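Local coordinates for protein AlkZ (PDB 5UUJ) that belongs to the AlkZ-like family of DNA glycosylases, a group of the helix-turn-helix clan, and contains more helix than strand, at residues A309-R312 with W316-P319; D228-L233 with F287-L292; E140-L145 with S160-V165. All coordinates share one frame; numbering follows the deposited sequence.

From the N terminus, interaction 3 comes first: residues 160-165 return to 140-145 over a 14-residue excursion, joining helices 138-146 and 162-172. Interaction 2 then closes a far larger loop, 53 residues with both helices and strands, by bringing helix 289-292 back to helix 224-232. Interaction 1 is the tightest, with three residues between its segments after helix 307-310. The three follow one another in series; none nests in or crosses another. Interactions 1 and 2 nevertheless touch, through a probable hydrogen bond from Phe287 N to Ile317 O and packing of Leu291 on Val310 and Ile317. Interaction 3 stands apart, its nearest atoms about 13 Å from interaction 2 and about 17 Å from interaction 1.

Interaction 1: residues A309-R312 with W316-P319; sequences AVSR and WISP
Ala309 begins a short antiparallel pairing in which the chain leaves helix 307-310, reverses over three residues and comes back as 316-319. A single beta bridge joins the two segments, with Ser311 and Ile317 facing each other as a non-hydrogen-bonded pair. The carbonyl oxygen of Ala309 approaches Ser318 OG to 3.4 Å. Next comes Val310, whose O is gripped twice by Ser318: the backbone N donates over 3.0 Å and OG over 3.1 Å. These donors arrive from opposite faces of the carbonyl plane. With OG beside its own backbone N (chi1 -55°), Ser318 can present both groups to the same acceptor. The Val310 side chain is buried; its CG1 stands 4.4 Å from Ile317 CG2, and Leu291 of helix 289-292, Leu302, Val330 and Phe343 pack around it. Ser311 turns OG away from its backbone N (chi1 180°), which sets this hydroxyl against the end of the Ile317 side chain, with OG 3.7 Å from CD1. Its alpha carbon also approaches Trp316 O at 3.4 Å in a CA-H...O contact. Within 316-319, Ser318 OG accepts a weak bond from Trp316 NE1, which ties the indole loosely to the same serine that holds Val310. Arg312 and Trp316 form the more exposed end, where their CB atoms lie 4.3 Å apart. The last link of the bridge is Arg312 N, which donates to Trp316 O over 2.9 Å in the plane of that carbonyl, with an N-H...O angle of 165°.

Interaction 2: residues D228-L233 with F287-L292; sequences DRWLSL and FDQYLL
The carbonyl oxygen of Asp288 takes two backbone N-H groups, from Leu291 at 2.9 Å and from Leu292 at 3.0 Å, and so anchors the turn that carries Leu292 to Trp230. Asp288 is the N-cap of this short helix: its OD2 accepts from Tyr290 N at 2.9 Å, met from above the carboxylate plane, while OD1 forms a salt bridge with Arg55. Across the contact Trp230 CD1 lies 3.5 Å from Leu292 O, which sits at the indole edge near the ring plane. Trp230 holds CG anti to its backbone N (chi1 163°), and the ring thereby extends toward the other helix. The side chain of Gln289 also borders this edge, so the meeting is small and rests almost wholly on one indole. On the first segment, Ser232 OG donates to Asp228 OD1 over 2.9 Å, a bond between residues four apart in the chain. The interface is buried near the centre of the chain: Trp230 also meets Tyr215 and Val211 of helix 204-219 and Tyr94 of helix 91-100, while Gln289 rests on Tyr219, so that helix 289-292 lies against helices 204-219 and 224-232.

Interaction 3: residues E140-L145 with S160-V165; sequences ELVTRL and SGWGSV
Val142 and Trp162 bring the two backbones nearest, yet their CA atoms are still 8.7 Å apart, so the two segments meet through side chains alone. Residues 140-145 form continuous helix, with Leu145 N bonded to Leu141 O at 3.0 Å. In the other segment Gly161 breaks away from helical geometry after helix 155-160 and serves as N-cap of the next helix; its O receives the backbone N-H groups of both Ser164 and Val165. The order of helices, with the short strands 176-177 and 186-188 following, is consistent with a winged-helix unit, in keeping with the helix-turn-helix clan of this family. Trp162 is the centre of the contact. CG stands anti to its backbone N (chi1 -177°), carrying the indole across to the first helix. Leu141 crosses it at about a right angle, its CD2 3.6 Å from Trp162 CZ2 and 4.0 Å from Trp162 CH2. Leu145, one turn further on, touches the same end of the ring more lightly, CD1 to CH2 at 4.4 Å. At the other side of the six-membered ring, Val142 CG2 lies 4.5 Å from Trp162 CE3. All three methyl groups approach obliquely. Ile130 and Val127 of helix 117-130 lie against the leucines, and Phe187 meets the indole with ring planes at about 85°. No hydrogen bond joins the segments and every touching residue is buried, so this interface is held by van der Waals packing and the burial of apolar surface.

Interaction 1: residues A309-R312 with W316-P319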
loop_
_atom_site.group_PDB
_atom_site.type_symbol
_atom_site.label_atom_id
_atom_site.label_comp_id
_atom_site.label_asym_id
_atom_site.label_seq_id
_atom_site.Cartn_x
_atom_site.Cartn_y
_atom_site.Cartn_z
ATOM N N ALA A 309 3.074 15.519 13.323
ATOM C CA ALA A 309 3.551 16.340 12.215
ATOM C C ALA A 309 3.515 15.565 10.896
ATOM O O ALA A 309 3.448 16.158 9.820
ATOM C CB ALA A 309 4.956 16.835 12.491
ATOM N N VAL A 310 3.553 14.238 10.991
ATOM C CA VAL A 310 3.541 13.375 9.814
ATOM C C VAL A 310 2.137 12.844 9.535
ATOM O O VAL A 310 1.599 13.032 8.444
ATOM C CB VAL A 310 4.507 12.184 9.983
ATOM C CG1 VAL A 310 4.503 11.302 8.738
ATOM C CG2 VAL A 310 5.918 12.679 10.268
ATOM N N SER A 311 1.558 12.176 10.529
ATOM C CA SER A 311 0.227 11.590 10.409
ATOM C C SER A 311 -0.809 12.525 11.024
ATOM O O SER A 311 -0.924 12.614 12.246
ATOM C CB SER A 311 0.187 10.214 11.086
ATOM O OG SER A 311 -1.098 9.624 10.982
ATOM N N ARG A 312 -1.553 13.226 10.171
ATOM C CA ARG A 312 -2.501 14.247 10.617
ATOM C C ARG A 312 -3.956 13.809 10.405
ATOM O O ARG A 312 -4.224 12.639 10.133
ATOM C CB ARG A 312 -2.211 15.571 9.891
ATOM C CG ARG A 312 -0.981 16.296 10.429
ATOM C CD ARG A 312 -0.793 17.661 9.787
ATOM N NE ARG A 312 -0.256 18.635 10.740
ATOM C CZ ARG A 312 1.008 19.056 10.784
ATOM N NH1 ARG A 312 1.912 18.608 9.918
ATOM N NH2 ARG A 312 1.370 19.942 11.703
ATOM N N TRP A 316 -4.165 12.048 6.627
ATOM C CA TRP A 316 -3.090 12.643 5.831
ATOM C C TRP A 316 -1.731 12.131 6.306
ATOM O O TRP A 316 -1.397 12.241 7.484
ATOM C CB TRP A 316 -3.122 14.175 5.901
ATOM C CG TRP A 316 -1.991 14.848 5.128
ATOM C CD1 TRP A 316 -0.794 15.281 5.629
ATOM C CD2 TRP A 316 -1.965 15.150 3.725
ATOM N NE1 TRP A 316 -0.033 15.837 4.629
ATOM C CE2 TRP A 316 -0.727 15.766 3.451
ATOM C CE3 TRP A 316 -2.871 14.962 2.675
ATOM C CZ2 TRP A 316 -0.371 16.198 2.172
ATOM C CZ3 TRP A 316 -2.514 15.393 1.404
ATOM C CH2 TRP A 316 -1.275 16.002 1.165
ATOM N N ILE A 317 -0.964 11.558 5.384
ATOM C CA ILE A 317 0.404 11.130 5.663
ATOM C C ILE A 317 1.343 12.013 4.852
ATOM O O ILE A 317 1.374 11.929 3.626
ATOM C CB ILE A 317 0.639 9.643 5.307
ATOM C CG1 ILE A 317 -0.438 8.754 5.940
ATOM C CG2 ILE A 317 2.031 9.200 5.741
ATOM C CD1 ILE A 317 -0.424 8.727 7.451
ATOM N N SER A 318 2.103 12.860 5.540
ATOM C CA SER A 318 2.920 13.870 4.875
ATOM C C SER A 318 4.109 13.268 4.135
ATOM O O SER A 318 4.556 12.168 4.460
ATOM C CB SER A 318 3.440 14.893 5.889
ATOM O OG SER A 318 2.380 15.475 6.627
ATOM N N PRO A 319 4.628 13.995 3.132
ATOM C CA PRO A 319 5.947 13.638 2.603
ATOM C C PRO A 319 6.981 13.762 3.712
ATOM O O PRO A 319 6.827 14.639 4.562
ATOM C CB PRO A 319 6.181 14.666 1.488
ATOM C CG PRO A 319 4.816 15.180 1.136
ATOM C CD PRO A 319 4.026 15.129 2.407
#

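Interaction 2: residues D228-L233 with F287-L292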
loop_
_atom_site.group_PDB
_atom_site.type_symbol
_atom_site.label_atom_id
_atom_site.label_comp_id
_atom_site.label_asym_id
_atom_site.label_seq_id
_atom_site.Cartn_x
_atom_site.Cartn_y
_atom_site.Cartn_z
ATOM N N ASP A 228 -0.014 -7.681 10.805
ATOM C CA ASP A 228 -1.469 -7.625 10.757
ATOM C C ASP A 228 -1.960 -6.185 10.912
ATOM O O ASP A 228 -3.075 -5.861 10.508
ATOM C CB ASP A 228 -2.078 -8.524 11.838
ATOM C CG ASP A 228 -3.553 -8.825 11.595
ATOM O OD1 ASP A 228 -3.963 -8.928 10.419
ATOM O OD2 ASP A 228 -4.303 -8.971 12.581
ATOM N N ARG A 229 -1.127 -5.322 11.488
ATOM C CA ARG A 229 -1.443 -3.898 11.537
ATOM C C ARG A 229 -1.425 -3.315 10.126
ATOM O O ARG A 229 -2.331 -2.579 9.732
ATOM C CB ARG A 229 -0.462 -3.134 12.427
ATOM C CG ARG A 229 -0.765 -1.637 12.481
ATOM C CD ARG A 229 -0.023 -0.933 13.594
ATOM N NE ARG A 229 1.405 -0.817 13.304
ATOM C CZ ARG A 229 2.384 -1.141 14.146
ATOM N NH1 ARG A 229 2.116 -1.615 15.358
ATOM N NH2 ARG A 229 3.648 -0.990 13.771
ATOM N N TRP A 230 -0.382 -3.647 9.374
ATOM C CA TRP A 230 -0.287 -3.257 7.972
ATOM C C TRP A 230 -1.429 -3.864 7.159
ATOM O O TRP A 230 -2.064 -3.178 6.359
ATOM C CB TRP A 230 1.061 -3.691 7.391
ATOM C CG TRP A 230 1.098 -3.699 5.899
ATOM C CD1 TRP A 230 1.291 -2.627 5.077
ATOM C CD2 TRP A 230 0.945 -4.839 5.044
ATOM N NE1 TRP A 230 1.263 -3.027 3.763
ATOM C CE2 TRP A 230 1.053 -4.379 3.715
ATOM C CE3 TRP A 230 0.726 -6.201 5.271
ATOM C CZ2 TRP A 230 0.949 -5.233 2.619
ATOM C CZ3 TRP A 230 0.625 -7.048 4.181
ATOM C CH2 TRP A 230 0.735 -6.560 2.871
ATOM N N LEU A 231 -1.697 -5.145 7.386
ATOM C CA LEU A 231 -2.697 -5.868 6.612
ATOM C C LEU A 231 -4.112 -5.349 6.845
ATOM O O LEU A 231 -4.835 -5.064 5.892
ATOM C CB LEU A 231 -2.648 -7.363 6.945
ATOM C CG LEU A 231 -3.597 -8.262 6.146
ATOM C CD1 LEU A 231 -3.156 -8.371 4.690
ATOM C CD2 LEU A 231 -3.695 -9.639 6.782
ATOM N N SER A 232 -4.507 -5.229 8.111
ATOM C CA SER A 232 -5.916 -5.033 8.441
ATOM C C SER A 232 -6.165 -4.264 9.735
ATOM O O SER A 232 -7.249 -4.359 10.304
ATOM C CB SER A 232 -6.598 -6.395 8.542
ATOM O OG SER A 232 -6.126 -7.100 9.674
ATOM N N LEU A 233 -5.176 -3.502 10.191
ATOM C CA LEU A 233 -5.258 -2.832 11.487
ATOM C C LEU A 233 -5.594 -3.844 12.579
ATOM O O LEU A 233 -6.473 -3.617 13.413
ATOM C CB LEU A 233 -6.298 -1.704 11.457
ATOM C CG LEU A 233 -6.052 -0.576 10.450
ATOM C CD1 LEU A 233 -7.176 0.452 10.510
ATOM C CD2 LEU A 233 -4.710 0.098 10.697
ATOM N N PHE A 287 2.285 9.457 1.890
ATOM C CA PHE A 287 1.722 8.109 1.915
ATOM C C PHE A 287 2.700 7.064 1.382
ATOM O O PHE A 287 2.292 6.125 0.701
ATOM C CB PHE A 287 0.429 8.050 1.086
ATOM C CG PHE A 287 -0.672 8.934 1.598
ATOM C CD1 PHE A 287 -1.552 8.476 2.565
ATOM C CD2 PHE A 287 -0.841 10.217 1.098
ATOM C CE1 PHE A 287 -2.573 9.282 3.033
ATOM C CE2 PHE A 287 -1.862 11.027 1.564
ATOM C CZ PHE A 287 -2.730 10.557 2.532
ATOM N N ASP A 288 3.986 7.218 1.674
ATOM C CA ASP A 288 4.971 6.324 1.083
ATOM C C ASP A 288 5.044 4.989 1.814
ATOM O O ASP A 288 4.975 4.925 3.043
ATOM C CB ASP A 288 6.355 6.966 1.058
ATOM C CG ASP A 288 7.327 6.191 0.187
ATOM O OD1 ASP A 288 7.271 6.359 -1.048
ATOM O OD2 ASP A 288 8.132 5.406 0.731
ATOM N N GLN A 289 5.194 3.926 1.031
ATOM C CA GLN A 289 5.245 2.568 1.553
ATOM C C GLN A 289 6.398 2.339 2.529
ATOM O O GLN A 289 6.307 1.462 3.388
ATOM C CB GLN A 289 5.347 1.572 0.397
ATOM C CG GLN A 289 4.059 1.411 -0.399
ATOM C CD GLN A 289 2.919 0.844 0.433
ATOM O OE1 GLN A 289 2.903 -0.343 0.760
ATOM N NE2 GLN A 289 1.962 1.695 0.780
ATOM N N TYR A 290 7.477 3.108 2.406
ATOM C CA TYR A 290 8.586 2.979 3.350
ATOM C C TYR A 290 8.077 3.211 4.770
ATOM O O TYR A 290 8.547 2.588 5.724
ATOM C CB TYR A 290 9.720 3.958 3.033
ATOM C CG TYR A 290 10.867 3.837 4.007
ATOM C CD1 TYR A 290 11.812 2.826 3.875
ATOM C CD2 TYR A 290 10.990 4.710 5.081
ATOM C CE1 TYR A 290 12.854 2.697 4.778
ATOM C CE2 TYR A 290 12.025 4.590 5.984
ATOM C CZ TYR A 290 12.955 3.582 5.829
ATOM O OH TYR A 290 13.991 3.458 6.727
ATOM N N LEU A 291 7.101 4.105 4.888
ATOM C CA LEU A 291 6.468 4.418 6.162
ATOM C C LEU A 291 5.337 3.455 6.492
ATOM O O LEU A 291 5.247 2.948 7.612
ATOM C CB LEU A 291 5.916 5.844 6.137
ATOM C CG LEU A 291 6.549 6.890 7.052
ATOM C CD1 LEU A 291 5.808 8.203 6.888
ATOM C CD2 LEU A 291 6.532 6.451 8.508
ATOM N N LEU A 292 4.465 3.218 5.517
ATOM C CA LEU A 292 3.227 2.487 5.762
ATOM C C LEU A 292 3.452 0.993 5.955
ATOM O O LEU A 292 2.621 0.312 6.558
ATOM C CB LEU A 292 2.239 2.712 4.614
ATOM C CG LEU A 292 1.756 4.148 4.392
ATOM C CD1 LEU A 292 0.664 4.161 3.332
ATOM C CD2 LEU A 292 1.260 4.791 5.681
#

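Interaction 3: residues E140-L145 with S160-V165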
loop_
_atom_site.group_PDB
_atom_site.type_symbol
_atom_site.label_atom_id
_atom_site.label_comp_id
_atom_site.label_asym_id
_atom_site.label_seq_id
_atom_site.Cartn_x
_atom_site.Cartn_y
_atom_site.Cartn_z
ATOM N N GLU A 140 -24.122 4.065 -12.789
ATOM C CA GLU A 140 -24.601 3.103 -13.773
ATOM C C GLU A 140 -24.740 1.714 -13.156
ATOM O O GLU A 140 -25.713 1.007 -13.422
ATOM C CB GLU A 140 -23.661 3.056 -14.978
ATOM C CG GLU A 140 -23.799 4.252 -15.906
ATOM C CD GLU A 140 -22.829 4.210 -17.073
ATOM O OE1 GLU A 140 -21.827 3.467 -16.995
ATOM O OE2 GLU A 140 -23.071 4.919 -18.072
ATOM N N LEU A 141 -23.772 1.328 -12.327
ATOM C CA LEU A 141 -23.798 0.021 -11.678
ATOM C C LEU A 141 -24.923 -0.064 -10.645
ATOM O O LEU A 141 -25.631 -1.071 -10.564
ATOM C CB LEU A 141 -22.451 -0.277 -11.015
ATOM C CG LEU A 141 -22.369 -1.567 -10.190
ATOM C CD1 LEU A 141 -22.739 -2.789 -11.021
ATOM C CD2 LEU A 141 -20.982 -1.732 -9.593
ATOM N N VAL A 142 -25.085 0.993 -9.857
ATOM C CA VAL A 142 -26.123 1.027 -8.834
ATOM C C VAL A 142 -27.498 0.996 -9.491
ATOM O O VAL A 142 -28.424 0.376 -8.971
ATOM C CB VAL A 142 -25.992 2.280 -7.936
ATOM C CG1 VAL A 142 -27.229 2.463 -7.054
ATOM C CG2 VAL A 142 -24.749 2.177 -7.070
ATOM N N THR A 143 -27.621 1.659 -10.638
ATOM C CA THR A 143 -28.880 1.688 -11.377
ATOM C C THR A 143 -29.242 0.289 -11.871
ATOM O O THR A 143 -30.407 -0.103 -11.832
ATOM C CB THR A 143 -28.810 2.662 -12.571
ATOM O OG1 THR A 143 -28.617 3.996 -12.084
ATOM C CG2 THR A 143 -30.092 2.619 -13.401
ATOM N N ARG A 144 -28.244 -0.459 -12.334
ATOM C CA ARG A 144 -28.459 -1.839 -12.757
ATOM C C ARG A 144 -28.943 -2.684 -11.583
ATOM O O ARG A 144 -29.874 -3.480 -11.715
ATOM C CB ARG A 144 -27.175 -2.440 -13.334
ATOM C CG ARG A 144 -26.830 -1.974 -14.743
ATOM C CD ARG A 144 -27.815 -2.506 -15.775
ATOM N NE ARG A 144 -27.975 -3.957 -15.691
ATOM C CZ ARG A 144 -27.186 -4.842 -16.294
ATOM N NH1 ARG A 144 -26.165 -4.437 -17.037
ATOM N NH2 ARG A 144 -27.417 -6.141 -16.152
ATOM N N LEU A 145 -28.301 -2.500 -10.434
ATOM C CA LEU A 145 -28.605 -3.282 -9.241
ATOM C C LEU A 145 -30.032 -3.064 -8.740
ATOM O O LEU A 145 -30.748 -4.023 -8.462
ATOM C CB LEU A 145 -27.612 -2.947 -8.127
ATOM C CG LEU A 145 -26.188 -3.476 -8.316
ATOM C CD1 LEU A 145 -25.215 -2.794 -7.357
ATOM C CD2 LEU A 145 -26.155 -4.990 -8.139
ATOM N N SER A 160 -25.232 6.414 -1.218
ATOM C CA SER A 160 -24.573 7.234 -0.204
ATOM C C SER A 160 -23.388 6.518 0.443
ATOM O O SER A 160 -22.411 7.160 0.830
ATOM C CB SER A 160 -25.579 7.650 0.873
ATOM O OG SER A 160 -26.095 6.521 1.554
ATOM N N GLY A 161 -23.474 5.193 0.552
ATOM C CA GLY A 161 -22.445 4.403 1.212
ATOM C C GLY A 161 -21.782 3.377 0.308
ATOM O O GLY A 161 -21.367 2.314 0.772
ATOM N N TRP A 162 -21.672 3.692 -0.980
ATOM C CA TRP A 162 -21.056 2.774 -1.934
ATOM C C TRP A 162 -19.608 2.470 -1.560
ATOM O O TRP A 162 -19.142 1.340 -1.711
ATOM C CB TRP A 162 -21.105 3.345 -3.354
ATOM C CG TRP A 162 -20.550 2.399 -4.368
ATOM C CD1 TRP A 162 -19.508 2.625 -5.220
ATOM C CD2 TRP A 162 -20.993 1.060 -4.623
ATOM N NE1 TRP A 162 -19.283 1.514 -5.997
ATOM C CE2 TRP A 162 -20.180 0.538 -5.648
ATOM C CE3 TRP A 162 -22.002 0.253 -4.085
ATOM C CZ2 TRP A 162 -20.345 -0.754 -6.149
ATOM C CZ3 TRP A 162 -22.165 -1.029 -4.583
ATOM C CH2 TRP A 162 -21.340 -1.520 -5.604
ATOM N N GLY A 163 -18.906 3.489 -1.070
ATOM C CA GLY A 163 -17.502 3.361 -0.727
ATOM C C GLY A 163 -17.237 2.275 0.297
ATOM O O GLY A 163 -16.184 1.639 0.282
ATOM N N SER A 164 -18.200 2.060 1.186
ATOM C CA SER A 164 -18.067 1.061 2.238
ATOM C C SER A 164 -18.541 -0.318 1.771
ATOM O O SER A 164 -17.933 -1.338 2.094
ATOM C CB SER A 164 -18.856 1.500 3.473
ATOM O OG SER A 164 -18.706 0.568 4.528
ATOM N N VAL A 165 -19.624 -0.338 1.002
ATOM C CA VAL A 165 -20.256 -1.584 0.585
ATOM C C VAL A 165 -19.454 -2.310 -0.496
ATOM O O VAL A 165 -19.530 -3.530 -0.616
ATOM C CB VAL A 165 -21.695 -1.314 0.072
ATOM C CG1 VAL A 165 -22.330 -2.573 -0.511
ATOM C CG2 VAL A 165 -22.558 -0.772 1.199
#